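Local coordinates for protein glutamate receptor 1 (Adineta vaga, PDB 4IO2) that binds L-glutamate in the cleft of its two-lobed ligand-binding domain, probably to gate an ion channel in the membrane, at residues 46-51 / 219-224; 108-113 / 163-168. One frame throughout, in Å; residues are numbered along the deposited sequence. Where two conformers were deposited one is given.

Contact 1 of 2, residues 46-51 / 219-224; sequences EYLRDK and KDLDVN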
loop_
_atom_site.group_PDB
_atom_site.type_symbol
_atom_site.label_atom_id
_atom_site.label_comp_id
_atom_site.label_asym_id
_atom_site.label_seq_id
_atom_site.Cartn_x
_atom_site.Cartn_y
_atom_site.Cartn_z
ATOM N N GLU A 46 15.625 -13.623 -5.480
ATOM C CA GLU A 46 16.912 -13.399 -6.115
ATOM C C GLU A 46 17.317 -11.916 -6.143
ATOM O O GLU A 46 18.478 -11.583 -5.896
ATOM C CB GLU A 46 16.916 -13.992 -7.521
ATOM C CG GLU A 46 18.218 -13.820 -8.283
ATOM C CD GLU A 46 19.431 -14.370 -7.541
ATOM O OE1 GLU A 46 19.271 -15.254 -6.666
ATOM O OE2 GLU A 46 20.553 -13.908 -7.839
ATOM N N TYR A 47 16.384 -11.010 -6.437
ATOM C CA TYR A 47 16.724 -9.584 -6.445
ATOM C C TYR A 47 17.107 -9.144 -5.038
ATOM O O TYR A 47 18.083 -8.415 -4.839
ATOM C CB TYR A 47 15.518 -8.747 -6.882
ATOM C CG TYR A 47 15.333 -8.596 -8.373
ATOM C CD1 TYR A 47 16.200 -7.823 -9.122
ATOM C CD2 TYR A 47 14.256 -9.192 -9.032
ATOM C CE1 TYR A 47 16.011 -7.663 -10.475
ATOM C CE2 TYR A 47 14.070 -9.030 -10.399
ATOM C CZ TYR A 47 14.955 -8.272 -11.112
ATOM O OH TYR A 47 14.824 -8.077 -12.485
ATOM N N LEU A 48 16.381 -9.606 -4.031
ATOM C CA LEU A 48 16.712 -9.239 -2.653
ATOM C C LEU A 48 18.061 -9.866 -2.202
ATOM O O LEU A 48 18.889 -9.210 -1.554
ATOM C CB LEU A 48 15.630 -9.684 -1.691
ATOM C CG LEU A 48 14.325 -8.875 -1.796
ATOM C CD1 LEU A 48 13.248 -9.580 -1.022
ATOM C CD2 LEU A 48 14.559 -7.464 -1.263
ATOM N N ARG A 49 18.304 -11.123 -2.577
ATOM C CA ARG A 49 19.520 -11.827 -2.199
ATOM C C ARG A 49 20.717 -11.101 -2.799
ATOM O O ARG A 49 21.736 -10.913 -2.111
ATOM C CB ARG A 49 19.450 -13.272 -2.685
ATOM C CG ARG A 49 20.617 -14.137 -2.244
ATOM C CD ARG A 49 20.873 -15.331 -3.164
ATOM N NE ARG A 49 21.260 -14.939 -4.511
ATOM C CZ ARG A 49 22.459 -14.487 -4.878
ATOM N NH1 ARG A 49 23.468 -14.355 -4.010
ATOM N NH2 ARG A 49 22.652 -14.154 -6.143
ATOM N N ASP A 50 20.616 -10.694 -4.060
ATOM C CA ASP A 50 21.733 -10.005 -4.730
ATOM C C ASP A 50 22.051 -8.685 -4.062
ATOM O O ASP A 50 23.218 -8.339 -3.927
ATOM C CB ASP A 50 21.420 -9.761 -6.204
ATOM C CG ASP A 50 21.403 -11.048 -7.025
ATOM O OD1 ASP A 50 21.772 -12.115 -6.480
ATOM O OD2 ASP A 50 21.027 -10.990 -8.227
ATOM N N LYS A 51 21.042 -7.951 -3.613
ATOM C CA LYS A 51 21.268 -6.656 -2.970
ATOM C C LYS A 51 21.697 -6.769 -1.509
ATOM O O LYS A 51 22.484 -5.965 -1.025
ATOM C CB LYS A 51 20.000 -5.791 -3.033
ATOM C CG LYS A 51 19.650 -5.275 -4.413
ATOM C CD LYS A 51 18.423 -4.378 -4.386
ATOM C CE LYS A 51 18.767 -2.958 -3.931
ATOM N NZ LYS A 51 18.169 -1.939 -4.845
ATOM N N LYS A 219 14.709 -3.235 9.401
ATOM C CA LYS A 219 15.080 -2.065 8.609
ATOM C C LYS A 219 15.777 -2.486 7.324
ATOM O O LYS A 219 15.505 -1.950 6.242
ATOM C CB LYS A 219 15.961 -1.104 9.416
ATOM C CG LYS A 219 16.365 0.193 8.669
ATOM C CD LYS A 219 17.319 0.996 9.490
ATOM C CE LYS A 219 18.712 0.462 9.316
ATOM N NZ LYS A 219 19.681 1.450 9.837
ATOM N N ASP A 220 16.705 -3.423 7.400
ATOM C CA ASP A 220 17.443 -3.814 6.180
ATOM C C ASP A 220 16.498 -4.328 5.116
ATOM O O ASP A 220 16.584 -3.933 3.947
ATOM C CB ASP A 220 18.548 -4.865 6.549
ATOM C CG ASP A 220 19.588 -5.129 5.436
ATOM O OD1 ASP A 220 19.943 -4.227 4.659
ATOM O OD2 ASP A 220 20.154 -6.259 5.387
ATOM N N LEU A 221 15.537 -5.156 5.519
ATOM C CA LEU A 221 14.608 -5.709 4.546
ATOM C C LEU A 221 13.744 -4.571 3.984
ATOM O O LEU A 221 13.534 -4.483 2.762
ATOM C CB LEU A 221 13.758 -6.825 5.138
ATOM C CG LEU A 221 12.703 -7.425 4.213
ATOM C CD1 LEU A 221 13.357 -8.037 2.960
ATOM C CD2 LEU A 221 11.874 -8.426 4.950
ATOM N N ASP A 222 13.196 -3.731 4.851
ATOM C CA ASP A 222 12.295 -2.659 4.407
ATOM C C ASP A 222 12.979 -1.690 3.439
ATOM O O ASP A 222 12.411 -1.310 2.415
ATOM C CB ASP A 222 11.714 -1.883 5.617
ATOM C CG ASP A 222 10.535 -2.583 6.280
ATOM O OD1 ASP A 222 10.043 -3.631 5.776
ATOM O OD2 ASP A 222 10.132 -2.076 7.360
ATOM N N VAL A 223 14.177 -1.228 3.779
ATOM C CA VAL A 223 14.892 -0.310 2.904
ATOM C C VAL A 223 15.098 -0.933 1.514
ATOM O O VAL A 223 14.960 -0.254 0.494
ATOM C CB VAL A 223 16.241 0.099 3.544
ATOM C CG1 VAL A 223 17.177 0.790 2.552
ATOM C CG2 VAL A 223 15.983 0.994 4.765
ATOM N N ASN A 224 15.440 -2.213 1.473
ATOM C CA ASN A 224 15.646 -2.863 0.222
ATOM C C ASN A 224 14.362 -3.079 -0.581
ATOM O O ASN A 224 14.375 -2.944 -1.806
ATOM C CB ASN A 224 16.421 -4.163 0.427
ATOM C CG ASN A 224 17.882 -3.933 0.537
ATOM O OD1 ASN A 224 18.573 -3.829 -0.474
ATOM N ND2 ASN A 224 18.378 -3.810 1.760
#

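Contact 2 of 2, residues 108-113 / 163-168; sequences RILMRK and QEMYDS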
loop_
_atom_site.group_PDB
_atom_site.type_symbol
_atom_site.label_atom_id
_atom_site.label_comp_id
_atom_site.label_asym_id
_atom_site.label_seq_id
_atom_site.Cartn_x
_atom_site.Cartn_y
_atom_site.Cartn_z
ATOM N N ARG A 108 -11.857 -9.731 -5.746
ATOM C CA ARG A 108 -12.965 -9.747 -6.676
ATOM C C ARG A 108 -13.835 -10.943 -6.462
ATOM O O ARG A 108 -13.438 -11.912 -5.855
ATOM C CB ARG A 108 -12.491 -9.666 -8.124
ATOM C CG ARG A 108 -11.824 -8.278 -8.378
ATOM C CD ARG A 108 -11.956 -7.708 -9.715
ATOM N NE ARG A 108 -13.335 -7.565 -10.130
ATOM C CZ ARG A 108 -13.647 -7.441 -11.400
ATOM N NH1 ARG A 108 -12.656 -7.489 -12.309
ATOM N NH2 ARG A 108 -14.917 -7.333 -11.754
ATOM N N ILE A 109 -15.079 -10.826 -6.919
ATOM C CA ILE A 109 -15.978 -11.944 -6.953
ATOM C C ILE A 109 -15.712 -12.818 -8.199
ATOM O O ILE A 109 -15.702 -12.310 -9.316
ATOM C CB ILE A 109 -17.420 -11.454 -6.956
ATOM C CG1 ILE A 109 -17.720 -10.627 -5.691
ATOM C CG2 ILE A 109 -18.369 -12.664 -7.082
ATOM C CD1 ILE A 109 -19.004 -9.806 -5.732
ATOM N N LEU A 110 -15.494 -14.119 -7.964
ATOM C CA LEU A 110 -15.226 -15.162 -8.995
ATOM C C LEU A 110 -16.504 -15.971 -9.189
ATOM O O LEU A 110 -17.117 -16.389 -8.226
ATOM C CB LEU A 110 -14.095 -16.088 -8.507
ATOM C CG LEU A 110 -13.672 -17.227 -9.448
ATOM C CD1 LEU A 110 -13.019 -16.700 -10.675
ATOM C CD2 LEU A 110 -12.701 -18.217 -8.731
ATOM N N MET A 111 -16.816 -16.282 -10.448
ATOM C CA MET A 111 -18.057 -17.003 -10.758
ATOM C C MET A 111 -17.952 -17.644 -12.133
ATOM O O MET A 111 -17.030 -17.339 -12.891
ATOM C CB MET A 111 -19.225 -16.019 -10.765
ATOM C CG MET A 111 -19.205 -14.967 -11.896
ATOM S SD MET A 111 -20.667 -13.882 -11.820
ATOM C CE MET A 111 -20.690 -13.140 -13.450
ATOM N N ARG A 112 -18.895 -18.522 -12.470
ATOM C CA ARG A 112 -19.012 -19.025 -13.835
ATOM C C ARG A 112 -19.426 -17.922 -14.777
ATOM O O ARG A 112 -20.280 -17.072 -14.434
ATOM C CB ARG A 112 -20.096 -20.093 -13.914
ATOM C CG ARG A 112 -19.778 -21.372 -13.172
ATOM C CD ARG A 112 -20.996 -22.352 -13.295
ATOM N NE ARG A 112 -22.251 -21.769 -12.775
ATOM C CZ ARG A 112 -22.606 -21.718 -11.485
ATOM N NH1 ARG A 112 -21.795 -22.215 -10.546
ATOM N NH2 ARG A 112 -23.757 -21.137 -11.121
ATOM N N LYS A 113 -18.870 -17.956 -15.984
ATOM C CA LYS A 113 -19.376 -17.083 -17.048
ATOM C C LYS A 113 -20.888 -17.182 -17.184
ATOM O O LYS A 113 -21.428 -18.272 -17.112
ATOM C CB LYS A 113 -18.688 -17.390 -18.372
ATOM C CG LYS A 113 -17.380 -16.721 -18.441
ATOM C CD LYS A 113 -16.793 -16.742 -19.834
ATOM C CE LYS A 113 -15.506 -15.946 -19.872
ATOM N NZ LYS A 113 -14.833 -16.044 -21.210
ATOM N N GLN A 163 -8.124 -25.243 -5.996
ATOM C CA GLN A 163 -8.693 -26.277 -6.843
ATOM C C GLN A 163 -10.131 -26.610 -6.446
ATOM O O GLN A 163 -10.980 -26.765 -7.321
ATOM C CB GLN A 163 -7.832 -27.534 -6.846
ATOM C CG GLN A 163 -8.211 -28.514 -7.944
ATOM C CD GLN A 163 -7.911 -27.982 -9.327
ATOM O OE1 GLN A 163 -6.783 -27.593 -9.629
ATOM N NE2 GLN A 163 -8.929 -27.938 -10.174
ATOM N N GLU A 164 -10.429 -26.707 -5.152
ATOM C CA GLU A 164 -11.803 -26.968 -4.734
ATOM C C GLU A 164 -12.707 -25.784 -5.120
ATOM O O GLU A 164 -13.873 -25.992 -5.482
ATOM C CB GLU A 164 -11.884 -27.299 -3.225
ATOM C CG GLU A 164 -12.950 -28.324 -2.899
ATOM C CD GLU A 164 -13.275 -28.494 -1.424
ATOM O OE1 GLU A 164 -12.517 -28.011 -0.572
ATOM O OE2 GLU A 164 -14.300 -29.154 -1.126
ATOM N N MET A 165 -12.189 -24.555 -5.025
ATOM C CA MET A 165 -12.965 -23.394 -5.435
ATOM C C MET A 165 -13.338 -23.552 -6.918
ATOM O O MET A 165 -14.498 -23.407 -7.279
ATOM C CB MET A 165 -12.203 -22.103 -5.148
ATOM C CG MET A 165 -12.895 -20.824 -5.461
ATOM S SD MET A 165 -11.891 -19.428 -4.946
ATOM C CE MET A 165 -10.425 -19.577 -5.992
ATOM N N TYR A 166 -12.349 -23.772 -7.788
ATOM C CA TYR A 166 -12.625 -23.842 -9.232
ATOM C C TYR A 166 -13.607 -24.973 -9.528
ATOM O O TYR A 166 -14.609 -24.790 -10.239
ATOM C CB TYR A 166 -11.331 -24.052 -10.046
ATOM C CG TYR A 166 -10.210 -23.074 -9.769
ATOM C CD1 TYR A 166 -10.451 -21.709 -9.627
ATOM C CD2 TYR A 166 -8.912 -23.518 -9.604
ATOM C CE1 TYR A 166 -9.423 -20.828 -9.392
ATOM C CE2 TYR A 166 -7.870 -22.636 -9.364
ATOM C CZ TYR A 166 -8.130 -21.299 -9.237
ATOM O OH TYR A 166 -7.099 -20.431 -8.967
ATOM N N ASP A 167 -13.337 -26.140 -8.964
ATOM C CA ASP A 167 -14.175 -27.317 -9.238
ATOM C C ASP A 167 -15.614 -27.133 -8.738
ATOM O O ASP A 167 -16.571 -27.570 -9.390
ATOM C CB ASP A 167 -13.562 -28.550 -8.598
ATOM C CG ASP A 167 -12.242 -28.950 -9.243
ATOM O OD1 ASP A 167 -11.903 -28.409 -10.299
ATOM O OD2 ASP A 167 -11.532 -29.808 -8.688
ATOM N N SER A 168 -15.794 -26.473 -7.607
ATOM C CA SER A 168 -17.127 -26.304 -7.054
ATOM C C SER A 168 -17.956 -25.308 -7.874
ATOM O O SER A 168 -19.155 -25.464 -8.016
ATOM C CB SER A 168 -17.044 -25.844 -5.602
ATOM O OG SER A 168 -16.439 -26.840 -4.813
#

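Contact 1 of 2, residues 46-51 / 219-224
N224, L48 and K51 carry this contact between helix 40-52 and helix 218-230, whose short segments cross at 116° with their axes 11.0 Å apart. N224 buries the most surface; it touches L48 and K51 of the facing segment, and M52 just beyond it. L48 CD2 lies 4.1 Å from N224 CB, the two side chains lying alongside one another and pointing opposite ways. The amide oxygen N224 OD1 lies against K51 methylenes, 3.5 Å from K51 CB, without a hydrogen bond. CG of N224 stands beside its own backbone N (chi1 -82°), which folds the amide back along its helix. There N224 ND2 donates to D220 O at 2.8 Å, almost straight at 174° and with the acceptor in the amide plane. The same carbonyl oxygen accepts from N224 N at 3.2 Å, the two donors arriving from opposite faces of its plane. The ND2 bond is what holds the amide's rotation and leaves OD1 turned to K51. Replacing N224 with an alanine would probably leave D220 O with its backbone donor alone and open a gap beside K51 and M52. The other methyl of L48, CD1, lies 4.3 Å from L221 CD1. L228, one helical turn beyond N224, also packs on L48. Facing the second subunit, D222 of helix 218-230 makes a salt bridge with R93 of that subunit, so this helix serves both an internal packing and the dimer. The chemistry is a modest join of methyls and lysine methylenes, with N224 ND2 bonded within its own helix. No hydrogen bond joins the two segments; in the conformer described, K51 NZ bonds just beyond them to S227 OG of helix 218-230, though a second conformer makes this link less certain.

Contact 2 of 2, residues 108-113 / 163-168
At L110 and M165, 9.2 Å apart from CA to CA, strand 103-112 faces helix 162-170 with no hydrogen bond between the two segments. The strand is bonded on both edges: L110 pairs with S177 of strand 177-180, while I109 and M111 pair with V198 and T196 of strand 195-198. The helix lies over one face of this sheet, and L110 and M165 both point their CB atoms across the gap. One methyl does the touching: L110 CD2 lies 3.8 Å from M165 CE and 4.1 Å from M165 SD. M165 runs extended from its backbone and then bends at the sulfur (chi3 64°), which brings CE round to that methyl. The same L110 CD2 meets the tyrosine at its ring edge, near the ring plane, 4.2 Å from Y166 CE1. Y166 in turn meets the ring of Y192, their planes about 35° apart, and M165 also packs on S177 and M179. At the far end of the strand R112 reaches D175 in a salt bridge and bonds to L169 O of the helix. The helix packed on the sheet belongs to one alpha/beta lobe of the bilobed periplasmic-binding-protein fold. Here it lies just behind the glutamate site: the M165 side chain comes within about 3 Å of that of R136, a glutamate-binding residue, and about 6 Å of the bound ligand.

Contacts 1 and 2 lie on opposite sides of the chain's centre, their own centres 36 Å apart and their nearest atoms about 24 Å, and they share no helix or strand. Along the sequence, contact 2 is nested inside the loop that contact 1 closes. Contact 1 joins two helices and is only partly buried, mixing leucine methyls with an asparagine amide and an exposed lysine, close to the second subunit. Contact 2 sets a helix on a sheet; its touching side chains are all buried, with aliphatic, thioether and aromatic groups meeting, and no other chain reaches it. It borders the glutamate site, from which contact 1 is remote.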